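Local coordinates for protein 5-formaminoimidazole-4-carboxamide-1-(beta)-D-ribofuranosyl 5'-monophosphate synthetase (Methanocaldococcus jannaschii, PDB 2R7N) that catalyses the ATP- and formate-dependent formylation of AICAR to FAICAR in purine biosynthesis, without folates, at residues D17-A22 / E39-V44; S26-H31 / G318-M323; G136-K141 / E305-E310; C295-C300 / E310-V315. All coordinates share one frame; numbering follows the deposited sequence.

Interactions 1 and 2 share the beta-alpha-beta unit of strand 20-24, helix 29-38 and strand 43-48. Interaction 1 pairs its two strands, and about 18 Å away, centre to centre, interaction 2 ties the N-terminal end of the helix to the loop after strand 306-312, some 290 residues on. Interactions 3 and 4 lie inside the loop that interaction 2 closes. Their centres are about 10 Å apart, they share Glu310 and strand 306-312, and both touch ADP. Interaction 4 also touches interaction 2, and both reach FAI. The four run from the Rossmann-like sheet, through the product pocket, to the ATP-grasp nucleotide site, about 38 Å between the centres of interactions 1 and 3.

Interaction 1 (D17-A22 / E39-V44); sequences DEITIA and EGFSTV
Ile21, Phe41 and Val44 carry the contact between the first two strands of the parallel Rossmann-like sheet, joined through helix 29-38 as a beta-alpha-beta crossover. With chi2 extended at 171°, Ile21 sends CD1 over one face of the Phe41 ring, 3.6 Å from its centroid, in a CH-pi contact. At the rim of the same ring, near its plane, sits the carbonyl O of Ile19, 3.4 Å from Phe41 CD1, while Ile19 CG2 runs alongside CE1. The backbone of Ile21 is gripped twice: its N donates to Ser42 O (3.0 Å) and its O accepts from Val44 N (2.7 Å) in a nearly straight bond of 175°. On the other face of the sheet Val44 CB packs on Ala22 CB at 3.6 Å. Before the strands pair, a water bridges Ile19 O and Ser42 N. Ile347 of helix 339-353 touches both Ile21 and Phe41. A serine in place of Phe41 would probably leave Ile21 CD1 without its aromatic surface and open a gap between strand 20-24 and that helix. The chemistry is therefore divided: main-chain bonds set the parallel register, and Ile21 on Phe41 on one face and Ala22 on Val44 on the other add apolar packing.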
# COMPACT_ATOMS: atom_id res chain seq x y z
N ASP A 17 10.22 -8.98 -25.54
CA ASP A 17 9.26 -7.99 -25.04
C ASP A 17 8.09 -8.72 -24.40
O ASP A 17 7.24 -8.10 -23.76
CB ASP A 17 8.72 -7.11 -26.18
CG ASP A 17 9.80 -6.30 -26.87
OD1 ASP A 17 10.71 -5.79 -26.18
OD2 ASP A 17 9.72 -6.17 -28.12
N GLU A 18 8.04 -10.04 -24.59
CA GLU A 18 6.88 -10.82 -24.16
C GLU A 18 7.20 -12.08 -23.35
O GLU A 18 6.46 -13.06 -23.42
CB GLU A 18 6.02 -11.18 -25.38
CG GLU A 18 5.60 -9.96 -26.19
CD GLU A 18 4.72 -10.31 -27.36
OE1 GLU A 18 4.43 -11.51 -27.55
OE2 GLU A 18 4.33 -9.38 -28.10
N ILE A 19 8.28 -12.04 -22.57
CA ILE A 19 8.66 -13.17 -21.73
C ILE A 19 7.52 -13.46 -20.74
O ILE A 19 7.14 -12.59 -19.96
CB ILE A 19 9.95 -12.89 -20.94
CG1 ILE A 19 11.20 -13.11 -21.79
CG2 ILE A 19 10.03 -13.79 -19.72
CD1 ILE A 19 10.95 -13.32 -23.27
N THR A 20 6.97 -14.67 -20.81
CA THR A 20 5.99 -15.11 -19.82
C THR A 20 6.67 -15.99 -18.77
O THR A 20 7.86 -16.30 -18.87
CB THR A 20 4.87 -15.92 -20.46
OG1 THR A 20 5.43 -17.05 -21.12
CG2 THR A 20 4.08 -15.08 -21.47
N ILE A 21 5.93 -16.38 -17.75
CA ILE A 21 6.47 -17.32 -16.79
C ILE A 21 5.56 -18.50 -16.74
O ILE A 21 4.34 -18.34 -16.59
CB ILE A 21 6.65 -16.69 -15.40
CG1 ILE A 21 7.92 -15.83 -15.39
CG2 ILE A 21 6.74 -17.78 -14.32
CD1 ILE A 21 8.08 -15.00 -14.17
N ALA A 22 6.12 -19.68 -16.92
CA ALA A 22 5.30 -20.88 -16.89
C ALA A 22 5.74 -21.86 -15.80
O ALA A 22 6.92 -21.89 -15.40
CB ALA A 22 5.28 -21.57 -18.25
N GLU A 39 4.90 -9.04 -10.61
CA GLU A 39 6.10 -8.43 -11.18
C GLU A 39 5.87 -7.96 -12.61
O GLU A 39 6.79 -7.46 -13.26
CB GLU A 39 7.29 -9.39 -11.11
CG GLU A 39 7.80 -9.62 -9.69
CD GLU A 39 8.39 -8.37 -9.07
OE1 GLU A 39 9.33 -7.79 -9.66
OE2 GLU A 39 7.94 -7.98 -7.97
N GLY A 40 4.64 -8.11 -13.09
CA GLY A 40 4.27 -7.59 -14.40
C GLY A 40 4.19 -8.65 -15.48
O GLY A 40 3.68 -8.40 -16.57
N PHE A 41 4.68 -9.85 -15.16
CA PHE A 41 4.64 -10.96 -16.10
C PHE A 41 3.24 -11.45 -16.37
O PHE A 41 2.33 -11.33 -15.53
CB PHE A 41 5.47 -12.13 -15.60
CG PHE A 41 6.94 -11.87 -15.57
CD1 PHE A 41 7.70 -12.05 -16.70
CD2 PHE A 41 7.56 -11.49 -14.40
CE1 PHE A 41 9.06 -11.82 -16.67
CE2 PHE A 41 8.92 -11.26 -14.35
CZ PHE A 41 9.67 -11.42 -15.49
N SER A 42 3.06 -11.98 -17.57
CA SER A 42 1.90 -12.79 -17.88
C SER A 42 2.29 -14.26 -17.62
O SER A 42 3.42 -14.69 -17.92
CB SER A 42 1.48 -12.58 -19.33
OG SER A 42 0.28 -13.27 -19.62
N THR A 43 1.36 -15.03 -17.07
CA THR A 43 1.68 -16.35 -16.54
C THR A 43 1.00 -17.47 -17.28
O THR A 43 -0.18 -17.39 -17.64
CB THR A 43 1.24 -16.47 -15.08
OG1 THR A 43 -0.17 -16.20 -14.99
CG2 THR A 43 2.00 -15.53 -14.21
N VAL A 44 1.76 -18.55 -17.47
CA VAL A 44 1.26 -19.76 -18.11
C VAL A 44 1.24 -20.93 -17.12
O VAL A 44 2.26 -21.28 -16.52
CB VAL A 44 2.12 -20.12 -19.33
CG1 VAL A 44 1.68 -21.46 -19.91
CG2 VAL A 44 2.06 -19.00 -20.37
O HOH W 1 4.88 -11.33 -19.57

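Interaction 2 (S26-H31 / G318-M323); sequences SHTSLH and GTNSFM. With FAI (5-(formylamino)-1-(5-O-phosphono-beta-D-ribofuranosyl)-1H-imidazole-4-carboxamide), chain E.
His31, in the first turn of helix 29-38 of the Rossmann-like beta-alpha-beta unit, plugs tightly into the 3-10 segment 318-321. Its first torsion (chi1 67°) sets the ring between its backbone N and carbonyl carbon, where Thr28 O lies over one face and Thr319 O over the opposite one. NE2 gives a weak, bent hydrogen bond to Thr319 OG1 (2.9 Å), whose stronger partner is Asp316 O; ND1 pairs with Gly340 N. At the ring edge, in its plane, Asn320 OD1 comes within 3.0 Å of His31 CD2, the amide turned 73° from the ring. The other branch of that amide, ND2, reaches back to His27 O at 2.9 Å and 169°, in plane for both groups. With a leucine here, His27 O would probably lose its donor and the loop presenting His27 to FAI would be less firmly tied. Met323 SD also meets the ring edge, 3.5 Å from His31 CD2. The looser side is at Leu30, whose CB stays 4.0 Å from Met323 SD. This side is not left to solvent, since Leu268 of a third subunit packs on Leu30. In the product pocket, His27 NE2 donates to the formyl oxygen O6 of FAI at 3.1 Å.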
# COMPACT_ATOMS: atom_id res chain seq x y z
N SER A 26 0.59 -27.06 -9.77
CA SER A 26 0.71 -27.87 -8.56
C SER A 26 1.97 -27.50 -7.78
O SER A 26 2.83 -26.75 -8.27
CB SER A 26 0.77 -29.36 -8.93
OG SER A 26 1.23 -30.15 -7.84
N HIS A 27 2.06 -28.04 -6.57
CA HIS A 27 3.27 -27.94 -5.72
C HIS A 27 3.47 -26.58 -5.06
O HIS A 27 3.23 -26.41 -3.86
CB HIS A 27 4.54 -28.35 -6.48
CG HIS A 27 5.75 -28.40 -5.60
ND1 HIS A 27 6.67 -27.38 -5.54
CD2 HIS A 27 6.16 -29.32 -4.70
CE1 HIS A 27 7.61 -27.68 -4.66
NE2 HIS A 27 7.32 -28.85 -4.13
N THR A 28 3.93 -25.61 -5.84
CA THR A 28 4.15 -24.26 -5.33
C THR A 28 3.64 -23.19 -6.30
O THR A 28 3.91 -22.00 -6.12
CB THR A 28 5.64 -24.01 -5.10
OG1 THR A 28 6.39 -24.68 -6.12
CG2 THR A 28 6.07 -24.52 -3.74
N SER A 29 2.89 -23.60 -7.32
CA SER A 29 2.63 -22.73 -8.46
C SER A 29 1.83 -21.46 -8.11
O SER A 29 2.12 -20.38 -8.61
CB SER A 29 1.97 -23.50 -9.60
OG SER A 29 0.65 -23.89 -9.23
N LEU A 30 0.82 -21.60 -7.26
CA LEU A 30 -0.03 -20.47 -6.88
C LEU A 30 0.76 -19.19 -6.64
O LEU A 30 0.40 -18.16 -7.19
CB LEU A 30 -0.87 -20.81 -5.66
CG LEU A 30 -1.95 -21.83 -6.02
CD1 LEU A 30 -2.74 -22.23 -4.82
CD2 LEU A 30 -2.86 -21.26 -7.08
N HIS A 31 1.83 -19.26 -5.86
CA HIS A 31 2.64 -18.07 -5.60
C HIS A 31 3.78 -17.86 -6.60
O HIS A 31 4.36 -16.78 -6.68
CB HIS A 31 3.17 -18.05 -4.15
CG HIS A 31 4.16 -19.12 -3.85
ND1 HIS A 31 5.51 -18.97 -4.08
CD2 HIS A 31 4.01 -20.35 -3.31
CE1 HIS A 31 6.15 -20.07 -3.72
NE2 HIS A 31 5.26 -20.92 -3.24
N GLY A 318 7.17 -25.75 1.32
CA GLY A 318 6.91 -24.96 2.52
C GLY A 318 6.70 -23.48 2.23
O GLY A 318 6.10 -22.77 3.05
N THR A 319 7.20 -23.01 1.09
CA THR A 319 7.11 -21.59 0.72
C THR A 319 5.66 -21.18 0.64
O THR A 319 5.32 -20.00 0.74
CB THR A 319 7.77 -21.27 -0.62
OG1 THR A 319 7.28 -22.17 -1.61
CG2 THR A 319 9.28 -21.42 -0.52
N ASN A 320 4.78 -22.18 0.49
CA ASN A 320 3.35 -21.94 0.53
C ASN A 320 2.89 -21.34 1.85
O ASN A 320 1.87 -20.68 1.90
CB ASN A 320 2.57 -23.21 0.19
CG ASN A 320 2.85 -23.70 -1.21
OD1 ASN A 320 3.15 -22.91 -2.11
ND2 ASN A 320 2.78 -25.01 -1.41
N SER A 321 3.66 -21.55 2.91
CA SER A 321 3.29 -21.01 4.21
C SER A 321 3.38 -19.49 4.23
O SER A 321 2.77 -18.85 5.08
CB SER A 321 4.16 -21.63 5.33
OG SER A 321 5.42 -21.00 5.43
N PHE A 322 4.15 -18.93 3.29
CA PHE A 322 4.23 -17.47 3.13
C PHE A 322 3.96 -16.92 1.72
O PHE A 322 4.76 -16.16 1.16
CB PHE A 322 5.53 -16.90 3.71
CG PHE A 322 6.78 -17.36 3.01
CD1 PHE A 322 7.19 -18.69 3.09
CD2 PHE A 322 7.58 -16.45 2.35
CE1 PHE A 322 8.37 -19.10 2.48
CE2 PHE A 322 8.76 -16.86 1.72
CZ PHE A 322 9.16 -18.19 1.79
N MET A 323 2.83 -17.28 1.14
CA MET A 323 2.47 -16.70 -0.15
C MET A 323 2.08 -15.21 -0.02
O MET A 323 2.25 -14.43 -0.95
CB MET A 323 1.34 -17.50 -0.79
CG MET A 323 1.67 -18.96 -0.89
SD MET A 323 0.73 -19.83 -2.12
CE MET A 323 -0.81 -20.16 -1.26
OP2 FAI E . 1.92 -32.44 -4.36
P FAI E . 3.00 -33.40 -5.09
OP1 FAI E . 2.72 -33.22 -6.67
OP3 FAI E . 2.86 -34.83 -4.70
O3 FAI E . 4.44 -32.81 -4.77
C4 FAI E . 5.57 -33.43 -5.39
C FAI E . 6.76 -33.47 -4.43
O FAI E . 6.63 -32.27 -3.67
C3 FAI E . 6.70 -34.64 -3.42
O3' FAI E . 7.86 -35.45 -3.61
C2 FAI E . 6.74 -33.97 -2.04
O2' FAI E . 7.82 -34.51 -1.26
C1 FAI E . 7.06 -32.51 -2.34
N FAI E . 6.16 -31.63 -1.58
C5 FAI E . 4.89 -31.38 -1.93
N1 FAI E . 4.36 -30.53 -1.05
C3A FAI E . 5.29 -30.24 -0.15
C6 FAI E . 5.03 -29.29 1.01
O5 FAI E . 3.95 -28.69 1.04
N2 FAI E . 6.00 -29.18 1.93
C7A FAI E . 6.44 -30.93 -0.48
N3 FAI E . 7.62 -30.90 0.15
C8 FAI E . 8.71 -30.38 -0.45
O6 FAI E . 8.80 -29.90 -1.60

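Interaction 3 (G136-K141 / E305-E310); sequences GLRVPK and ELVVFE. With ADP (adenosine-5'-diphosphate), chain D.
Arg138 lays its guanidinium flat against Glu305, the two side chains crossing at about a right angle. Glu305 CG sits over the centre of the guanidinium, 3.6 Å from CZ, and the carboxylate plane is turned by just 14° from it, so the groups stack instead of meeting edge on. The salt bridge is accordingly long, 3.9 Å from Arg138 NE to Glu305 OE1, and rests on charge alone because no N-H points at the oxygen; Asn301 ND2 is the hydrogen-bond partner of OE1. An extended chain from CG to NE (chi2 -169°, chi3 175°) carries the arginine along the strand past Leu306 O. There one water accepts from Arg138 NH1 (2.7 Å) and donates to Leu306 O. The backbones meet at a single direct bond, Val308 N to Arg138 O, 2.7 Å long.

Further along, Val307 CG1 lies against the start of Pro140, 3.6 Å from its CD and obliquely placed, while Val308 O faces the same CD. Val308 turns to the other side, where Leu132 of helix 125-135 and Met274 of helix 268-285 receive it. Pro140 CG then approaches Phe309 CB and, at 3.7 Å, N6 of the adenine, and Phe309 CE1 packs on the ribose C3' of ADP. Phe309 and Glu310 both face Gln297, a classic beta bulge that turns the chain at the nucleotide. Pro140 and Phe309, at the inner end of the contact, thus line the adenine and ribose side of the ATP-grasp nucleotide site.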
# COMPACT_ATOMS: atom_id res chain seq x y z
N GLY A 136 29.84 -28.99 4.32
CA GLY A 136 30.22 -28.84 5.72
C GLY A 136 29.00 -28.68 6.61
O GLY A 136 29.04 -27.99 7.64
N LEU A 137 27.90 -29.30 6.21
CA LEU A 137 26.67 -29.18 6.98
C LEU A 137 26.45 -30.38 7.90
O LEU A 137 26.79 -31.51 7.56
CB LEU A 137 25.48 -28.97 6.05
CG LEU A 137 25.55 -27.69 5.21
CD1 LEU A 137 24.33 -27.56 4.33
CD2 LEU A 137 25.71 -26.46 6.09
N ARG A 138 25.89 -30.13 9.08
CA ARG A 138 25.49 -31.20 9.97
C ARG A 138 24.37 -32.02 9.35
O ARG A 138 23.32 -31.48 9.01
CB ARG A 138 25.03 -30.65 11.31
CG ARG A 138 26.10 -29.89 12.05
CD ARG A 138 25.65 -29.61 13.46
NE ARG A 138 26.71 -28.98 14.24
CZ ARG A 138 26.81 -27.67 14.46
NH1 ARG A 138 25.91 -26.84 13.95
NH2 ARG A 138 27.82 -27.20 15.20
N VAL A 139 24.60 -33.32 9.20
CA VAL A 139 23.58 -34.26 8.75
C VAL A 139 23.41 -35.34 9.82
O VAL A 139 24.30 -35.56 10.64
CB VAL A 139 23.94 -34.87 7.38
CG1 VAL A 139 23.76 -33.83 6.29
CG2 VAL A 139 25.36 -35.38 7.39
N PRO A 140 22.24 -36.02 9.83
CA PRO A 140 22.13 -37.13 10.79
C PRO A 140 23.11 -38.26 10.44
O PRO A 140 23.40 -38.46 9.27
CB PRO A 140 20.68 -37.60 10.63
CG PRO A 140 20.22 -37.06 9.32
CD PRO A 140 21.03 -35.84 9.02
N LYS A 141 23.63 -38.96 11.45
CA LYS A 141 24.56 -40.07 11.19
C LYS A 141 23.91 -41.13 10.33
O LYS A 141 22.74 -41.48 10.53
CB LYS A 141 25.07 -40.69 12.50
CG LYS A 141 26.00 -39.80 13.28
CD LYS A 141 26.59 -40.50 14.49
CE LYS A 141 27.54 -39.57 15.25
NZ LYS A 141 28.11 -40.17 16.50
N GLU A 305 21.95 -26.75 17.43
CA GLU A 305 22.65 -27.09 16.21
C GLU A 305 21.61 -27.55 15.23
O GLU A 305 20.77 -28.39 15.56
CB GLU A 305 23.65 -28.23 16.42
CG GLU A 305 24.74 -27.92 17.44
CD GLU A 305 25.42 -29.18 17.98
OE1 GLU A 305 25.15 -30.31 17.50
OE2 GLU A 305 26.24 -29.03 18.92
N LEU A 306 21.66 -27.00 14.02
CA LEU A 306 20.69 -27.36 13.00
C LEU A 306 21.24 -28.49 12.15
O LEU A 306 22.31 -28.38 11.56
CB LEU A 306 20.37 -26.16 12.11
CG LEU A 306 19.51 -25.02 12.66
CD1 LEU A 306 19.82 -23.74 11.90
CD2 LEU A 306 18.03 -25.38 12.55
N VAL A 307 20.49 -29.58 12.09
CA VAL A 307 20.94 -30.75 11.39
C VAL A 307 20.05 -30.95 10.18
O VAL A 307 18.83 -31.09 10.30
CB VAL A 307 20.86 -32.01 12.31
CG1 VAL A 307 21.28 -33.27 11.54
CG2 VAL A 307 21.74 -31.82 13.56
N VAL A 308 20.66 -30.99 9.01
CA VAL A 308 19.90 -31.06 7.76
C VAL A 308 19.64 -32.51 7.37
O VAL A 308 20.57 -33.26 7.08
CB VAL A 308 20.69 -30.37 6.63
CG1 VAL A 308 19.87 -30.33 5.35
CG2 VAL A 308 21.11 -28.97 7.07
N PHE A 309 18.37 -32.89 7.36
CA PHE A 309 18.00 -34.26 7.07
C PHE A 309 17.51 -34.38 5.64
O PHE A 309 17.26 -35.48 5.15
CB PHE A 309 16.92 -34.73 8.05
CG PHE A 309 15.59 -34.05 7.86
CD1 PHE A 309 14.74 -34.43 6.83
CD2 PHE A 309 15.18 -33.05 8.72
CE1 PHE A 309 13.52 -33.82 6.66
CE2 PHE A 309 13.95 -32.43 8.55
CZ PHE A 309 13.12 -32.81 7.51
N GLU A 310 17.34 -33.24 4.98
CA GLU A 310 16.89 -33.22 3.59
C GLU A 310 17.15 -31.84 3.00
O GLU A 310 17.35 -30.87 3.73
CB GLU A 310 15.40 -33.57 3.52
CG GLU A 310 14.86 -33.79 2.11
CD GLU A 310 15.43 -35.02 1.43
OE1 GLU A 310 15.62 -36.05 2.11
OE2 GLU A 310 15.69 -34.95 0.21
PB ADP D . 11.15 -35.45 2.44
O1B ADP D . 12.35 -35.28 1.52
O2B ADP D . 10.36 -36.72 2.20
O3B ADP D . 10.31 -34.20 2.58
PA ADP D . 12.22 -37.08 4.48
O1A ADP D . 13.72 -37.10 4.65
O2A ADP D . 11.48 -38.11 3.67
O3A ADP D . 11.82 -35.63 3.91
O5' ADP D . 11.56 -37.16 5.93
C5' ADP D . 10.16 -37.28 6.03
C4' ADP D . 9.79 -36.71 7.39
O4' ADP D . 10.27 -37.59 8.41
C3' ADP D . 10.47 -35.36 7.63
O3' ADP D . 9.63 -34.27 7.24
C2' ADP D . 10.77 -35.37 9.11
O2' ADP D . 9.68 -34.81 9.85
C1' ADP D . 10.91 -36.85 9.45
N9 ADP D . 12.35 -37.12 9.43
C8 ADP D . 13.12 -37.28 8.34
N7 ADP D . 14.42 -37.47 8.69
C5 ADP D . 14.49 -37.42 10.04
C6 ADP D . 15.54 -37.56 11.06
N6 ADP D . 16.84 -37.78 10.73
N1 ADP D . 15.18 -37.43 12.35
C2 ADP D . 13.90 -37.20 12.72
N3 ADP D . 12.89 -37.08 11.84
C4 ADP D . 13.12 -37.17 10.52
O HOH W 2 24.21 -26.58 11.88
O HOH W 3 24.92 -27.24 9.85

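Interaction 4 (C295-C300 / E310-V315); sequences CLQSLC and EMSARV. With ADP (adenosine-5'-diphosphate), chain D; FAI (5-(formylamino)-1-(5-O-phosphono-beta-D-ribofuranosyl)-1H-imidazole-4-carboxamide), chain E.
A beta hairpin of strands 292-300 and 306-312, at the margin of the ATP-grasp antiparallel sheet, brings Gln297 against Glu310, both predicted magnesium ligands. Cys295 and Ser312 form a hydrogen-bonded pair, Cys295 N to Ser312 O (3.0 Å) and Ser312 N to Cys295 O (2.9 Å). In the next, Gln297 N reaches Glu310 O at 2.9 Å from above the carbonyl plane, and the return bond from Glu310 N is weak, just past the bulge at Phe309. Between them, on the other face, Leu296 CD2 rests on Met311 CB.

Gln297 and Glu310 run side by side, amide and carboxylate planes 51° apart. Extended beyond CG, the glutamine places OE1 3.2 Å from Glu310 CG and NE2 at the beta-phosphate, in a weak bond to ADP O3B (3.3 Å). A bend at chi2 (67°) sets the Glu310 carboxylate beside the diphosphate, OE1 3.3 Å from ADP O1A, consistent with the predicted magnesium site between the two anions, though no metal is modelled. Ser312 OG is hydrogen-bonded to Asp316. Past the strand, Arg314 turns back over Ser312: its NH2 donates both to Val315 O and, in the guanidinium plane, to FAI O6 at 2.9 Å and 167°.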
# COMPACT_ATOMS: atom_id res chain seq x y z
N CYS A 295 16.06 -25.12 -0.35
CA CYS A 295 15.61 -25.33 1.02
C CYS A 295 16.52 -26.28 1.78
O CYS A 295 16.90 -27.33 1.26
CB CYS A 295 14.19 -25.88 1.01
SG CYS A 295 13.50 -26.20 2.62
N LEU A 296 16.90 -25.89 3.00
CA LEU A 296 17.49 -26.82 3.96
C LEU A 296 16.41 -27.24 4.94
O LEU A 296 15.93 -26.43 5.73
CB LEU A 296 18.67 -26.18 4.71
CG LEU A 296 19.86 -25.80 3.82
CD1 LEU A 296 21.01 -25.26 4.64
CD2 LEU A 296 20.30 -26.97 2.97
N GLN A 297 16.01 -28.51 4.87
CA GLN A 297 15.03 -29.06 5.80
C GLN A 297 15.76 -29.62 7.02
O GLN A 297 16.30 -30.71 6.98
CB GLN A 297 14.23 -30.16 5.12
CG GLN A 297 13.56 -29.68 3.86
CD GLN A 297 13.11 -30.82 2.98
OE1 GLN A 297 13.49 -30.89 1.81
NE2 GLN A 297 12.29 -31.72 3.54
N SER A 298 15.78 -28.85 8.09
CA SER A 298 16.63 -29.16 9.22
C SER A 298 15.87 -29.47 10.50
O SER A 298 14.64 -29.35 10.57
CB SER A 298 17.59 -28.00 9.45
OG SER A 298 16.87 -26.84 9.84
N LEU A 299 16.62 -29.88 11.52
CA LEU A 299 16.07 -30.10 12.84
C LEU A 299 17.01 -29.47 13.83
O LEU A 299 18.23 -29.62 13.73
CB LEU A 299 15.91 -31.59 13.13
CG LEU A 299 14.68 -32.24 12.47
CD1 LEU A 299 14.84 -33.75 12.29
CD2 LEU A 299 13.42 -31.92 13.26
N CYS A 300 16.45 -28.71 14.75
CA CYS A 300 17.28 -28.02 15.71
C CYS A 300 17.38 -28.90 16.95
O CYS A 300 16.40 -29.07 17.68
CB CYS A 300 16.71 -26.63 16.02
SG CYS A 300 17.79 -25.61 17.04
N GLU A 310 17.34 -33.24 4.98
CA GLU A 310 16.89 -33.22 3.59
C GLU A 310 17.15 -31.84 3.00
O GLU A 310 17.35 -30.87 3.73
CB GLU A 310 15.40 -33.57 3.52
CG GLU A 310 14.86 -33.79 2.11
CD GLU A 310 15.43 -35.02 1.43
OE1 GLU A 310 15.62 -36.05 2.11
OE2 GLU A 310 15.69 -34.95 0.21
N MET A 311 17.16 -31.77 1.68
CA MET A 311 17.31 -30.49 1.00
C MET A 311 16.62 -30.49 -0.35
O MET A 311 16.50 -31.53 -1.00
CB MET A 311 18.78 -30.14 0.81
CG MET A 311 19.43 -30.86 -0.34
SD MET A 311 20.77 -29.90 -1.07
CE MET A 311 19.91 -29.08 -2.40
N SER A 312 16.18 -29.32 -0.77
CA SER A 312 15.62 -29.13 -2.10
C SER A 312 16.52 -28.16 -2.84
O SER A 312 17.06 -27.23 -2.24
CB SER A 312 14.20 -28.58 -2.03
OG SER A 312 13.43 -29.28 -1.05
N ALA A 313 16.71 -28.39 -4.14
CA ALA A 313 17.58 -27.55 -4.97
C ALA A 313 16.72 -26.66 -5.85
O ALA A 313 17.22 -25.74 -6.51
CB ALA A 313 18.50 -28.42 -5.81
N ARG A 314 15.42 -26.95 -5.86
CA ARG A 314 14.43 -26.09 -6.49
C ARG A 314 13.62 -25.41 -5.38
O ARG A 314 14.07 -25.34 -4.23
CB ARG A 314 13.54 -26.90 -7.43
CG ARG A 314 13.31 -28.35 -7.01
CD ARG A 314 12.32 -28.46 -5.86
NE ARG A 314 11.92 -29.85 -5.61
CZ ARG A 314 11.04 -30.22 -4.68
NH1 ARG A 314 10.74 -31.50 -4.52
NH2 ARG A 314 10.46 -29.31 -3.90
N VAL A 315 12.43 -24.90 -5.70
CA VAL A 315 11.61 -24.29 -4.67
C VAL A 315 10.91 -25.38 -3.88
O VAL A 315 10.43 -26.36 -4.45
CB VAL A 315 10.59 -23.27 -5.24
CG1 VAL A 315 9.54 -23.96 -6.10
CG2 VAL A 315 9.92 -22.48 -4.10
PB ADP D . 11.15 -35.45 2.44
O1B ADP D . 12.35 -35.28 1.52
O2B ADP D . 10.36 -36.72 2.20
O3B ADP D . 10.31 -34.20 2.58
PA ADP D . 12.22 -37.08 4.48
O1A ADP D . 13.72 -37.10 4.65
O2A ADP D . 11.48 -38.11 3.67
O3A ADP D . 11.82 -35.63 3.91
O5' ADP D . 11.56 -37.16 5.93
C5' ADP D . 10.16 -37.28 6.03
C4' ADP D . 9.79 -36.71 7.39
O4' ADP D . 10.27 -37.59 8.41
C3' ADP D . 10.47 -35.36 7.63
O3' ADP D . 9.63 -34.27 7.24
C2' ADP D . 10.77 -35.37 9.11
O2' ADP D . 9.68 -34.81 9.85
C1' ADP D . 10.91 -36.85 9.45
N9 ADP D . 12.35 -37.12 9.43
C8 ADP D . 13.12 -37.28 8.34
N7 ADP D . 14.42 -37.47 8.69
C5 ADP D . 14.49 -37.42 10.04
C6 ADP D . 15.54 -37.56 11.06
N6 ADP D . 16.84 -37.78 10.73
N1 ADP D . 15.18 -37.43 12.35
C2 ADP D . 13.90 -37.20 12.72
N3 ADP D . 12.89 -37.08 11.84
C4 ADP D . 13.12 -37.17 10.52
OP2 FAI E . 1.92 -32.44 -4.36
P FAI E . 3.00 -33.40 -5.09
OP1 FAI E . 2.72 -33.22 -6.67
OP3 FAI E . 2.86 -34.83 -4.70
O3 FAI E . 4.44 -32.81 -4.77
C4 FAI E . 5.57 -33.43 -5.39
C FAI E . 6.76 -33.47 -4.43
O FAI E . 6.63 -32.27 -3.67
C3 FAI E . 6.70 -34.64 -3.42
O3' FAI E . 7.86 -35.45 -3.61
C2 FAI E . 6.74 -33.97 -2.04
O2' FAI E . 7.82 -34.51 -1.26
C1 FAI E . 7.06 -32.51 -2.34
N FAI E . 6.16 -31.63 -1.58
C5 FAI E . 4.89 -31.38 -1.93
N1 FAI E . 4.36 -30.53 -1.05
C3A FAI E . 5.29 -30.24 -0.15
C6 FAI E . 5.03 -29.29 1.01
O5 FAI E . 3.95 -28.69 1.04
N2 FAI E . 6.00 -29.18 1.93
C7A FAI E . 6.44 -30.93 -0.48
N3 FAI E . 7.62 -30.90 0.15
C8 FAI E . 8.71 -30.38 -0.45
O6 FAI E . 8.80 -29.90 -1.60